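Local coordinates for chitin binding protein (Tectaria macrodonta, PDB 6IF7) that binds copper, probably binds chitin, and is possibly a lytic polysaccharide monooxygenase of family AA10 with insecticidal activity, at residues 114-119 and 158-163; 109-114 and 126-131. One frame throughout, in Å; residues are numbered along the deposited sequence.

Interaction 1. Residues 114-119 and 158-163; sequences EGYQPT and SHLIYV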
loop_
_atom_site.group_PDB
_atom_site.type_symbol
_atom_site.label_atom_id
_atom_site.label_comp_id
_atom_site.label_asym_id
_atom_site.label_seq_id
_atom_site.Cartn_x
_atom_site.Cartn_y
_atom_site.Cartn_z
ATOM N N GLU A 114 6.774 -13.680 -8.237
ATOM C CA GLU A 114 8.208 -13.986 -8.240
ATOM C C GLU A 114 8.857 -13.289 -9.416
ATOM O O GLU A 114 8.240 -13.150 -10.477
ATOM C CB GLU A 114 8.452 -15.497 -8.302
ATOM C CG GLU A 114 8.029 -16.257 -7.031
ATOM C CD GLU A 114 8.784 -15.844 -5.769
ATOM O OE1 GLU A 114 8.417 -14.849 -5.101
ATOM O OE2 GLU A 114 9.752 -16.531 -5.421
ATOM N N GLY A 115 10.070 -12.785 -9.214
ATOM C CA GLY A 115 10.754 -12.048 -10.266
ATOM C C GLY A 115 10.297 -10.614 -10.456
ATOM O O GLY A 115 10.613 -9.993 -11.461
ATOM N N TYR A 116 9.550 -10.084 -9.491
ATOM C CA TYR A 116 9.339 -8.635 -9.351
ATOM C C TYR A 116 10.663 -7.872 -9.253
ATOM O O TYR A 116 11.584 -8.304 -8.560
ATOM C CB TYR A 116 8.493 -8.368 -8.099
ATOM C CG TYR A 116 8.448 -6.933 -7.642
ATOM C CD1 TYR A 116 7.831 -5.947 -8.420
ATOM C CD2 TYR A 116 9.025 -6.560 -6.435
ATOM C CE1 TYR A 116 7.787 -4.625 -7.985
ATOM C CE2 TYR A 116 8.980 -5.247 -5.987
ATOM C CZ TYR A 116 8.365 -4.289 -6.767
ATOM O OH TYR A 116 8.337 -3.008 -6.330
ATOM N N GLN A 117 10.734 -6.729 -9.939
ATOM C CA GLN A 117 11.917 -5.880 -9.923
ATOM C C GLN A 117 11.567 -4.498 -9.408
ATOM O O GLN A 117 10.866 -3.761 -10.101
ATOM C CB GLN A 117 12.524 -5.779 -11.333
ATOM C CG GLN A 117 13.187 -7.059 -11.840
ATOM C CD GLN A 117 14.104 -7.737 -10.805
ATOM O OE1 GLN A 117 14.856 -7.085 -10.069
ATOM N NE2 GLN A 117 14.030 -9.065 -10.746
ATOM N N PRO A 118 12.047 -4.135 -8.192
ATOM C CA PRO A 118 11.728 -2.808 -7.624
ATOM C C PRO A 118 12.125 -1.658 -8.529
ATOM O O PRO A 118 11.530 -0.606 -8.457
ATOM C CB PRO A 118 12.534 -2.768 -6.324
ATOM C CG PRO A 118 12.638 -4.192 -5.927
ATOM C CD PRO A 118 12.721 -4.996 -7.199
ATOM N N THR A 119 13.104 -1.901 -9.386
ATOM C CA THR A 119 13.615 -0.916 -10.333
ATOM C C THR A 119 12.692 -0.668 -11.537
ATOM O O THR A 119 12.916 0.277 -12.317
ATOM C CB THR A 119 15.052 -1.330 -10.779
ATOM O OG1 THR A 119 15.098 -2.723 -11.134
ATOM C CG2 THR A 119 16.060 -1.117 -9.600
ATOM N N SER A 158 13.031 -8.606 -2.027
ATOM C CA SER A 158 12.268 -7.374 -2.137
ATOM C C SER A 158 10.980 -7.590 -2.914
ATOM O O SER A 158 11.015 -7.951 -4.072
ATOM C CB SER A 158 13.088 -6.288 -2.834
ATOM O OG SER A 158 14.236 -6.003 -2.068
ATOM N N HIS A 159 9.859 -7.365 -2.243
ATOM C CA HIS A 159 8.544 -7.492 -2.824
ATOM C C HIS A 159 7.685 -6.318 -2.368
ATOM O O HIS A 159 8.153 -5.449 -1.622
ATOM C CB HIS A 159 7.941 -8.835 -2.435
ATOM C CG HIS A 159 8.471 -9.956 -3.260
ATOM N ND1 HIS A 159 8.021 -10.215 -4.539
ATOM C CD2 HIS A 159 9.456 -10.847 -3.019
ATOM C CE1 HIS A 159 8.700 -11.227 -5.043
ATOM N NE2 HIS A 159 9.571 -11.631 -4.138
ATOM N N LEU A 160 6.446 -6.293 -2.848
ATOM C CA LEU A 160 5.508 -5.273 -2.477
ATOM C C LEU A 160 4.173 -5.927 -2.163
ATOM O O LEU A 160 3.759 -6.893 -2.820
ATOM C CB LEU A 160 5.426 -4.236 -3.610
ATOM C CG LEU A 160 4.449 -3.076 -3.478
ATOM C CD1 LEU A 160 5.040 -1.839 -4.115
ATOM C CD2 LEU A 160 3.091 -3.383 -4.112
ATOM N N ILE A 161 3.512 -5.381 -1.147
ATOM C CA ILE A 161 2.154 -5.723 -0.828
ATOM C C ILE A 161 1.252 -4.535 -1.185
ATOM O O ILE A 161 1.495 -3.397 -0.758
ATOM C CB ILE A 161 2.052 -6.130 0.633
ATOM C CG1 ILE A 161 2.807 -7.458 0.800
ATOM C CG2 ILE A 161 0.600 -6.245 1.065
ATOM C CD1 ILE A 161 2.948 -7.913 2.218
ATOM N N TYR A 162 0.243 -4.828 -2.002
ATOM C CA TYR A 162 -0.743 -3.869 -2.453
ATOM C C TYR A 162 -2.061 -4.187 -1.750
ATOM O O TYR A 162 -2.576 -5.319 -1.824
ATOM C CB TYR A 162 -0.922 -3.964 -3.953
ATOM C CG TYR A 162 -1.597 -2.774 -4.620
ATOM C CD1 TYR A 162 -1.058 -1.491 -4.521
ATOM C CD2 TYR A 162 -2.729 -2.945 -5.408
ATOM C CE1 TYR A 162 -1.650 -0.402 -5.163
ATOM C CE2 TYR A 162 -3.321 -1.873 -6.067
ATOM C CZ TYR A 162 -2.794 -0.602 -5.942
ATOM O OH TYR A 162 -3.399 0.455 -6.602
ATOM N N VAL A 163 -2.572 -3.195 -1.031
ATOM C CA VAL A 163 -3.825 -3.329 -0.301
ATOM C C VAL A 163 -4.838 -2.366 -0.895
ATOM O O VAL A 163 -4.579 -1.154 -1.016
ATOM C CB VAL A 163 -3.615 -3.134 1.213
ATOM C CG1 VAL A 163 -4.910 -3.344 1.990
ATOM C CG2 VAL A 163 -2.572 -4.130 1.681
#

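Interaction 2. Residues 109-114 and 126-131; sequences FYVTRE and DLEELP. With NAG (2-acetamido-2-deoxy-beta-D-glucopyranose), chain B.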
loop_
_atom_site.group_PDB
_atom_site.type_symbol
_atom_site.label_atom_id
_atom_site.label_comp_id
_atom_site.label_asym_id
_atom_site.label_seq_id
_atom_site.Cartn_x
_atom_site.Cartn_y
_atom_site.Cartn_z
ATOM N N PHE A 109 -5.647 -7.975 -0.089
ATOM C CA PHE A 109 -4.173 -7.966 -0.027
ATOM C C PHE A 109 -3.584 -8.742 -1.199
ATOM O O PHE A 109 -3.822 -9.938 -1.336
ATOM C CB PHE A 109 -3.643 -8.621 1.253
ATOM C CG PHE A 109 -3.794 -7.798 2.485
ATOM C CD1 PHE A 109 -5.046 -7.399 2.935
ATOM C CD2 PHE A 109 -2.687 -7.483 3.260
ATOM C CE1 PHE A 109 -5.192 -6.682 4.104
ATOM C CE2 PHE A 109 -2.826 -6.752 4.426
ATOM C CZ PHE A 109 -4.081 -6.348 4.848
ATOM N N TYR A 110 -2.776 -8.066 -2.007
ATOM C CA TYR A 110 -2.051 -8.700 -3.100
ATOM C C TYR A 110 -0.578 -8.605 -2.809
ATOM O O TYR A 110 -0.129 -7.628 -2.199
ATOM C CB TYR A 110 -2.331 -7.991 -4.426
ATOM C CG TYR A 110 -3.791 -8.062 -4.843
ATOM C CD1 TYR A 110 -4.727 -7.134 -4.338
ATOM C CD2 TYR A 110 -4.258 -9.065 -5.721
ATOM C CE1 TYR A 110 -6.063 -7.192 -4.707
ATOM C CE2 TYR A 110 -5.597 -9.117 -6.099
ATOM C CZ TYR A 110 -6.497 -8.177 -5.587
ATOM O OH TYR A 110 -7.826 -8.191 -5.933
ATOM N N VAL A 111 0.169 -9.612 -3.254
ATOM C CA VAL A 111 1.632 -9.557 -3.279
ATOM C C VAL A 111 2.158 -9.629 -4.718
ATOM O O VAL A 111 1.534 -10.236 -5.605
ATOM C CB VAL A 111 2.266 -10.693 -2.431
ATOM C CG1 VAL A 111 2.255 -12.032 -3.171
ATOM C CG2 VAL A 111 3.677 -10.316 -2.017
ATOM N N THR A 112 3.325 -9.022 -4.919
ATOM C CA THR A 112 4.052 -9.109 -6.180
ATOM C C THR A 112 4.457 -10.557 -6.493
ATOM O O THR A 112 4.815 -11.322 -5.593
ATOM C CB THR A 112 5.326 -8.236 -6.164
ATOM O OG1 THR A 112 5.999 -8.393 -4.903
ATOM C CG2 THR A 112 4.981 -6.781 -6.356
ATOM N N ARG A 113 4.393 -10.909 -7.774
ATOM C CA ARG A 113 4.806 -12.230 -8.254
ATOM C C ARG A 113 6.337 -12.424 -8.164
ATOM O O ARG A 113 7.110 -11.462 -8.072
ATOM C CB ARG A 113 4.424 -12.391 -9.722
ATOM C CG ARG A 113 2.947 -12.409 -10.042
ATOM C CD ARG A 113 2.773 -11.956 -11.489
ATOM N NE ARG A 113 1.392 -11.949 -11.963
ATOM C CZ ARG A 113 0.680 -13.031 -12.284
ATOM N NH1 ARG A 113 1.195 -14.252 -12.181
ATOM N NH2 ARG A 113 -0.578 -12.899 -12.700
ATOM N N GLU A 114 6.774 -13.680 -8.237
ATOM C CA GLU A 114 8.208 -13.986 -8.240
ATOM C C GLU A 114 8.857 -13.289 -9.416
ATOM O O GLU A 114 8.240 -13.150 -10.477
ATOM C CB GLU A 114 8.452 -15.497 -8.302
ATOM C CG GLU A 114 8.029 -16.257 -7.031
ATOM C CD GLU A 114 8.784 -15.844 -5.769
ATOM O OE1 GLU A 114 8.417 -14.849 -5.101
ATOM O OE2 GLU A 114 9.752 -16.531 -5.421
ATOM N N ASP A 126 2.531 -7.310 -12.609
ATOM C CA ASP A 126 3.518 -7.577 -11.527
ATOM C C ASP A 126 2.913 -8.196 -10.256
ATOM O O ASP A 126 3.616 -8.853 -9.505
ATOM C CB ASP A 126 4.320 -6.308 -11.175
ATOM C CG ASP A 126 5.069 -5.734 -12.385
ATOM O OD1 ASP A 126 5.661 -6.511 -13.137
ATOM O OD2 ASP A 126 5.051 -4.512 -12.601
ATOM N N LEU A 127 1.611 -8.013 -10.025
ATOM C CA LEU A 127 0.933 -8.611 -8.843
ATOM C C LEU A 127 0.363 -9.976 -9.126
ATOM O O LEU A 127 -0.024 -10.243 -10.239
ATOM C CB LEU A 127 -0.218 -7.737 -8.380
ATOM C CG LEU A 127 0.134 -6.339 -7.887
ATOM C CD1 LEU A 127 -1.173 -5.612 -7.634
ATOM C CD2 LEU A 127 0.994 -6.359 -6.642
ATOM N N GLU A 128 0.267 -10.821 -8.102
ATOM C CA GLU A 128 -0.505 -12.055 -8.221
ATOM C C GLU A 128 -1.958 -11.739 -8.620
ATOM O O GLU A 128 -2.478 -10.687 -8.255
ATOM C CB GLU A 128 -0.491 -12.857 -6.911
ATOM C CG GLU A 128 0.846 -13.461 -6.491
ATOM C CD GLU A 128 1.421 -14.481 -7.474
ATOM O OE1 GLU A 128 1.009 -14.560 -8.647
ATOM O OE2 GLU A 128 2.332 -15.215 -7.079
ATOM N N GLU A 129 -2.607 -12.645 -9.352
ATOM C CA GLU A 129 -3.985 -12.419 -9.817
ATOM C C GLU A 129 -4.950 -12.411 -8.674
ATOM O O GLU A 129 -5.883 -11.639 -8.684
ATOM C CB GLU A 129 -4.463 -13.473 -10.823
ATOM C CG GLU A 129 -3.603 -13.532 -12.069
ATOM C CD GLU A 129 -4.334 -14.028 -13.300
ATOM O OE1 GLU A 129 -4.076 -15.186 -13.728
ATOM O OE2 GLU A 129 -5.158 -13.249 -13.832
ATOM N N LEU A 130 -4.707 -13.254 -7.685
ATOM C CA LEU A 130 -5.614 -13.404 -6.562
ATOM C C LEU A 130 -5.049 -12.843 -5.276
ATOM O O LEU A 130 -3.851 -12.948 -5.030
ATOM C CB LEU A 130 -5.908 -14.890 -6.346
ATOM C CG LEU A 130 -6.610 -15.632 -7.491
ATOM C CD1 LEU A 130 -7.172 -16.908 -6.924
ATOM C CD2 LEU A 130 -7.722 -14.824 -8.131
ATOM N N PRO A 131 -5.923 -12.278 -4.421
ATOM C CA PRO A 131 -5.454 -11.784 -3.135
ATOM C C PRO A 131 -5.136 -12.908 -2.165
ATOM O O PRO A 131 -5.749 -13.975 -2.220
ATOM C CB PRO A 131 -6.627 -10.932 -2.620
ATOM C CG PRO A 131 -7.836 -11.390 -3.365
ATOM C CD PRO A 131 -7.367 -12.030 -4.641
HETATM C C1 NAG B . -13.324 -9.836 -1.665
HETATM C C2 NAG B . -13.669 -10.142 -3.120
HETATM C C3 NAG B . -14.784 -9.228 -3.543
HETATM C C4 NAG B . -15.993 -9.429 -2.657
HETATM C C5 NAG B . -15.616 -9.155 -1.211
HETATM C C6 NAG B . -16.779 -9.491 -0.299
HETATM C C7 NAG B . -11.926 -10.861 -4.655
HETATM C C8 NAG B . -10.793 -10.420 -5.528
HETATM N N2 NAG B . -12.537 -9.898 -4.001
HETATM O O3 NAG B . -15.133 -9.521 -4.907
HETATM O O4 NAG B . -17.020 -8.541 -3.093
HETATM O O5 NAG B . -14.505 -9.965 -0.857
HETATM O O6 NAG B . -16.360 -9.281 1.050
HETATM O O7 NAG B . -12.270 -12.011 -4.564
HETATM O O HOH W 1 -1.624 -11.934 -3.714
#

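Interaction 1. Residues 114-119 and 158-163
Glu-114 OE1 forms a salt bridge with Lys-155 and also approaches the imidazole of His-159, 3.6 Å from His-159 NE2, too far for a hydrogen bond. The two side chains cross at about a right angle, yet the carboxylate and ring planes are only 11° apart. The chain of Glu-114 points away from the strand at first, and its bend at chi2 (-62°) helps bring the carboxylate back. At the other nitrogen of the ring, His-159 ND1 is hydrogen-bonded to Thr-112 OG1, which helps fix the turn of the ring. Tyr-116 CB packs 4.0 Å from His-159 ND1. The loop 114-119 thus lies against the start of strand 159-167, in the larger, mixed sheet of the LPMO beta-sandwich core. Tyr-116 CG stands anti to the backbone N (chi1 167°), and the ring lies beside Ser-158, His-159 and Leu-160. Ser-158 O sits at the ring edge, near its plane, 3.4 Å from Tyr-116 CD2. At the far end, Tyr-116 OH is 4.1 Å from Leu-160 CD1. Leu-122 touches both of these side chains. An alanine in place of Tyr-116 would probably open a gap beside Leu-160 and deprive Ser-158 O of its ring-edge neighbour. Nearby, Pro-118 CG rests on Ser-158 CB at 3.8 Å.

Interaction 2. Residues 109-114 and 126-131
The contact joins the end of strand 105-111 to the loop leading into strand 133-136, and one end of it lies against a glycan, probably N-linked at Asn-134. Tyr-110 and Pro-131 face this glycan, side by side and pointing the same way. Pro-131 CB lies over one face of the Tyr-110 ring, 4.1 Å from its centroid, in a CH-pi contact. Glu-129 O comes to the edge of the same ring, in its plane. The hydroxyl of Tyr-110 is hydrogen-bonded to Glu-108 and Arg-55. The methyl C8 of the N-acetylglucosamine is 3.7 Å from Tyr-110 OH and also touches the proline ring. Further along, the backbones form a single beta bridge between Thr-112 and Leu-127. Glu-128 N gives a nearly straight bond to Val-111 O, 2.9 Å long and 178° at the hydrogen. Arg-113 N donates to Asp-126 O at 2.8 Å, in the carbonyl plane. Between Val-111 N and Leu-130 O, where the chains spread, a water accepts from the first and donates to the second. The Arg-113 chain runs extended from CG to NE (chi3 179°), and NE makes a weak bond to Leu-127 O. Glu-128 OE1 lies over a face of the guanidinium, 3.6 Å from Arg-113 NH1. This salt bridge rests on charge alone, since no N-H points at the oxygen. Arg-113 NH2 and Glu-129 OE1, of opposite charge, are 4.3 Å apart, beyond a salt bridge.

In the fold
The centres of the two interactions are about 8 Å apart, on the same side of the chain's centre. Both reach the mixed sheet, where strands 105-111 and 159-167 are antiparallel neighbours. Along the chain the order is 109-114, 114-119, 126-131, 158-163, and Glu-114 is shared. The chain thus leaves strand 105-111, passes the start of strand 159-167 and returns to its own strand's end before strand 133-136. Tyr-110 N and Tyr-162 O pair the strands directly. Thr-112 OG1, hydrogen-bonded also to Leu-160 N, ties the end of interaction 2 to strand 159-167. The long loop is therefore held to two adjoining strands. The copper, bound by His-1 and His-103, lies away from both contacts.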